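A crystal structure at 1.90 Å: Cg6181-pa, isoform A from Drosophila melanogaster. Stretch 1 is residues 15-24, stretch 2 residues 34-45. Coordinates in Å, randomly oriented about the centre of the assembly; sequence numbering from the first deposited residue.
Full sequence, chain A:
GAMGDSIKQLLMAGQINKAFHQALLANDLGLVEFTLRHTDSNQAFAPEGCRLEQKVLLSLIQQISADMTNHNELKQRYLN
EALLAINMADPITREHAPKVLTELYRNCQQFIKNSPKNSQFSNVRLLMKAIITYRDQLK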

# COMPACT_ATOMS: atom_id res chain seq x y z
N GLN A 15 10.39 1.49 15.09
CA GLN A 15 10.69 0.30 14.30
C GLN A 15 9.58 0.05 13.26
O GLN A 15 8.86 -0.94 13.31
CB GLN A 15 10.90 -0.91 15.23
CG GLN A 15 12.18 -0.72 16.14
CD GLN A 15 12.40 -1.83 17.16
OE1 GLN A 15 11.46 -2.30 17.82
NE2 GLN A 15 13.66 -2.22 17.34
N ILE A 16 9.45 1.00 12.33
CA ILE A 16 8.32 1.02 11.41
C ILE A 16 8.26 -0.17 10.43
O ILE A 16 7.17 -0.73 10.19
CB ILE A 16 8.26 2.37 10.64
CG1 ILE A 16 6.97 2.50 9.83
CG2 ILE A 16 9.49 2.52 9.77
CD1 ILE A 16 6.69 3.94 9.34
N ASN A 17 9.40 -0.56 9.86
CA ASN A 17 9.38 -1.70 8.94
C ASN A 17 9.05 -2.99 9.66
O ASN A 17 8.25 -3.75 9.16
CB ASN A 17 10.68 -1.84 8.18
CG ASN A 17 10.82 -0.79 7.14
OD1 ASN A 17 10.09 -0.80 6.15
ND2 ASN A 17 11.67 0.19 7.39
N LYS A 18 9.61 -3.20 10.85
CA LYS A 18 9.24 -4.38 11.63
C LYS A 18 7.73 -4.43 11.93
O LYS A 18 7.17 -5.49 11.92
CB LYS A 18 10.04 -4.53 12.94
CG LYS A 18 11.56 -4.73 12.75
CD LYS A 18 12.25 -5.06 14.04
CE LYS A 18 13.80 -5.01 13.91
NZ LYS A 18 14.46 -5.76 15.05
N ALA A 19 7.12 -3.28 12.22
CA ALA A 19 5.68 -3.19 12.46
C ALA A 19 4.95 -3.62 11.18
O ALA A 19 4.01 -4.42 11.23
CB ALA A 19 5.28 -1.81 12.86
N PHE A 20 5.43 -3.15 10.03
CA PHE A 20 4.78 -3.48 8.77
C PHE A 20 5.02 -4.92 8.36
O PHE A 20 4.12 -5.51 7.77
CB PHE A 20 5.16 -2.50 7.65
CG PHE A 20 4.30 -1.25 7.63
CD1 PHE A 20 4.48 -0.28 8.59
CD2 PHE A 20 3.29 -1.08 6.67
CE1 PHE A 20 3.72 0.88 8.61
CE2 PHE A 20 2.49 0.10 6.66
CZ PHE A 20 2.71 1.07 7.65
N HIS A 21 6.18 -5.48 8.67
CA HIS A 21 6.43 -6.91 8.42
C HIS A 21 5.36 -7.71 9.11
O HIS A 21 4.78 -8.59 8.50
CB HIS A 21 7.81 -7.41 8.94
CG HIS A 21 9.00 -6.84 8.22
ND1 HIS A 21 10.26 -6.79 8.79
CD2 HIS A 21 9.11 -6.20 7.03
CE1 HIS A 21 11.10 -6.20 7.95
NE2 HIS A 21 10.43 -5.85 6.86
N GLN A 22 5.09 -7.37 10.38
CA GLN A 22 4.12 -8.11 11.17
C GLN A 22 2.76 -7.93 10.57
O GLN A 22 2.06 -8.92 10.34
CB GLN A 22 4.11 -7.62 12.63
CG GLN A 22 3.06 -8.30 13.53
CD GLN A 22 3.25 -9.81 13.72
OE1 GLN A 22 2.59 -10.61 13.05
NE2 GLN A 22 4.13 -10.20 14.65
N ALA A 23 2.39 -6.68 10.27
CA ALA A 23 1.07 -6.45 9.72
C ALA A 23 0.88 -7.21 8.37
O ALA A 23 -0.17 -7.86 8.15
CB ALA A 23 0.85 -4.98 9.55
N LEU A 24 1.89 -7.15 7.51
CA LEU A 24 1.83 -7.70 6.14
C LEU A 24 1.97 -9.23 6.02
O LEU A 24 1.46 -9.86 5.06
CB LEU A 24 2.85 -7.02 5.23
CG LEU A 24 2.62 -5.55 4.91
CD1 LEU A 24 3.84 -4.87 4.30
CD2 LEU A 24 1.37 -5.38 4.03
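Stretch 2 34-45: FTLRHTDSNQAF

No hydrogen bond joins the two stretches; the contact rests on side-chain packing, with the ring of Phe20 in the middle of it. Three residues of stretch 2 gather round that ring: Thr35, Leu36 and Thr39. The surface buried between the stretches is small, 317 Å² with both sides summed.

Stretch 1 is helical from Ile16 to Leu24, and the helix continues later in the chain. Gln15 holds the N-cap position, and its O accepts from Ala19 N at 3.1 Å. Stretch 2 enters as the last part of a helix that begins earlier in the chain. Thr39 and Asp40 then form a short extended link, and a second, brief helix runs from Ser41 to Ala44. Phe45 is the first residue to leave it.

The helix that begins before Phe34 runs nearly antiparallel to that of stretch 1. The angle between their directions is 157°, and the axes come no closer than 10.7 Å. Thr35 lies level with Ala23, their CA atoms 6.8 Å apart. At the other end Ala44 lies level with Ile16, with CA atoms 7.3 Å apart. Stretch 2 therefore passes back along stretch 1 as its numbering rises.

Near the C-terminal end of stretch 1, Ala23 CB is 3.2 Å from Thr35 OG1. The methyl offers this hydroxyl no polar partner, but OG1 is hydrogen-bonded elsewhere in the structure. The methyl of the same threonine turns to Phe20. Thr35 CG2 lies over one face of the ring, 4.0 Å from the centroid of Phe20 and 17° off the ring normal, a CH-pi contact. Its closest ring atom is Phe20 CE1, 3.8 Å from Thr35 CG2.

Leu36 meets the same ring at its edge. Leu36 CD2 is 3.7 Å from Phe20 CE2, near the ring plane. Both side chains leave their backbones sideways, and their ends come nearer to the opposing stretch. Thr39 CG2 approaches obliquely, 3.5 Å from Phe20 CE1.

Ile16 makes the contact with the second helix. Its side chain is extended, with both chi angles in the t well, and reaches out through CD1. Ile16 CD1 is 3.5 Å from Ala44 CA and 3.8 Å from Ala44 CB. The closest atom of Ala44 to the isoleucine is thus on the backbone. Gln43 borders this contact, with its CB 4.4 Å from Ile16 CD1. Thr39 OG1 is 4.1 Å from Ile16 CD1, so Thr39 touches both Ile16 and Phe20.

Stretch 2 also has bonds of its own. His38 ND1 donates to Phe34 O at 2.9 Å. Asp40 caps the second helix: its OD1 accepts from Asn42 N at 3.0 Å. Ala44 N, 2.8 Å from Asp40 O, donates to it within the helix that carries Ala44 to Ile16.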

# COMPACT_ATOMS: atom_id res chain seq x y z
N PHE A 34 -5.45 -1.09 10.46
CA PHE A 34 -5.09 -0.72 11.86
C PHE A 34 -3.68 -0.12 11.92
O PHE A 34 -3.45 0.93 12.55
CB PHE A 34 -5.19 -1.99 12.76
CG PHE A 34 -4.56 -1.84 14.16
CD1 PHE A 34 -5.31 -1.37 15.24
CD2 PHE A 34 -3.25 -2.23 14.38
CE1 PHE A 34 -4.77 -1.25 16.50
CE2 PHE A 34 -2.69 -2.13 15.62
CZ PHE A 34 -3.44 -1.64 16.70
N THR A 35 -2.73 -0.79 11.29
CA THR A 35 -1.35 -0.32 11.26
C THR A 35 -1.30 1.07 10.60
O THR A 35 -0.70 1.97 11.16
CB THR A 35 -0.41 -1.32 10.55
OG1 THR A 35 -0.61 -2.61 11.12
CG2 THR A 35 1.06 -0.93 10.64
N LEU A 36 -1.95 1.23 9.44
CA LEU A 36 -1.91 2.53 8.68
C LEU A 36 -2.54 3.65 9.51
O LEU A 36 -2.02 4.75 9.60
CB LEU A 36 -2.62 2.43 7.34
CG LEU A 36 -2.10 1.46 6.28
CD1 LEU A 36 -3.05 1.48 5.10
CD2 LEU A 36 -0.73 1.80 5.85
N ARG A 37 -3.65 3.30 10.16
CA ARG A 37 -4.32 4.16 11.13
C ARG A 37 -3.41 4.64 12.29
O ARG A 37 -3.57 5.76 12.73
CB ARG A 37 -5.60 3.45 11.59
CG ARG A 37 -6.35 3.97 12.77
CD ARG A 37 -7.32 2.87 13.28
NE ARG A 37 -7.97 2.22 12.14
CZ ARG A 37 -8.32 0.93 12.05
NH1 ARG A 37 -8.14 0.07 13.04
NH2 ARG A 37 -8.89 0.51 10.92
N HIS A 38 -2.43 3.85 12.74
CA HIS A 38 -1.52 4.27 13.81
C HIS A 38 -0.14 4.70 13.38
O HIS A 38 0.70 4.91 14.24
CB HIS A 38 -1.31 3.14 14.83
CG HIS A 38 -2.51 2.87 15.65
ND1 HIS A 38 -3.52 2.04 15.22
CD2 HIS A 38 -2.90 3.37 16.84
CE1 HIS A 38 -4.47 2.02 16.13
NE2 HIS A 38 -4.12 2.82 17.12
N THR A 39 0.16 4.75 12.10
CA THR A 39 1.54 5.10 11.75
C THR A 39 1.56 6.54 11.26
O THR A 39 0.58 7.04 10.74
CB THR A 39 2.29 4.09 10.76
OG1 THR A 39 2.69 4.72 9.53
CG2 THR A 39 1.52 2.85 10.50
N ASP A 40 2.68 7.20 11.51
CA ASP A 40 2.86 8.57 11.09
C ASP A 40 3.28 8.51 9.63
O ASP A 40 4.38 8.06 9.31
CB ASP A 40 3.92 9.24 11.95
CG ASP A 40 4.03 10.74 11.70
OD1 ASP A 40 3.62 11.24 10.63
OD2 ASP A 40 4.52 11.42 12.62
N SER A 41 2.40 8.96 8.74
CA SER A 41 2.67 8.98 7.30
C SER A 41 3.93 9.78 6.92
O SER A 41 4.54 9.52 5.89
CB SER A 41 1.47 9.55 6.56
OG SER A 41 0.28 8.97 7.08
N ASN A 42 4.29 10.76 7.74
CA ASN A 42 5.49 11.54 7.47
C ASN A 42 6.76 10.83 7.96
O ASN A 42 7.85 11.14 7.49
CB ASN A 42 5.36 12.97 8.01
CG ASN A 42 4.11 13.67 7.48
OD1 ASN A 42 4.14 14.37 6.46
ND2 ASN A 42 2.97 13.40 8.13
N GLN A 43 6.62 9.86 8.86
CA GLN A 43 7.69 8.87 9.09
C GLN A 43 7.69 7.84 7.94
O GLN A 43 8.73 7.58 7.32
CB GLN A 43 7.53 8.16 10.46
CG GLN A 43 7.70 9.10 11.68
CD GLN A 43 7.86 8.37 13.03
OE1 GLN A 43 8.54 7.34 13.14
NE2 GLN A 43 7.24 8.92 14.07
N ALA A 44 6.52 7.27 7.66
CA ALA A 44 6.42 6.22 6.66
C ALA A 44 7.01 6.68 5.35
O ALA A 44 7.84 5.99 4.76
CB ALA A 44 4.95 5.77 6.48
N PHE A 45 6.63 7.87 4.90
CA PHE A 45 6.94 8.29 3.54
C PHE A 45 7.99 9.38 3.39
O PHE A 45 8.03 10.08 2.37
CB PHE A 45 5.64 8.61 2.79
CG PHE A 45 4.74 7.43 2.70
CD1 PHE A 45 5.12 6.32 1.95
CD2 PHE A 45 3.57 7.38 3.40
CE1 PHE A 45 4.34 5.21 1.89
CE2 PHE A 45 2.76 6.27 3.33
CZ PHE A 45 3.14 5.17 2.56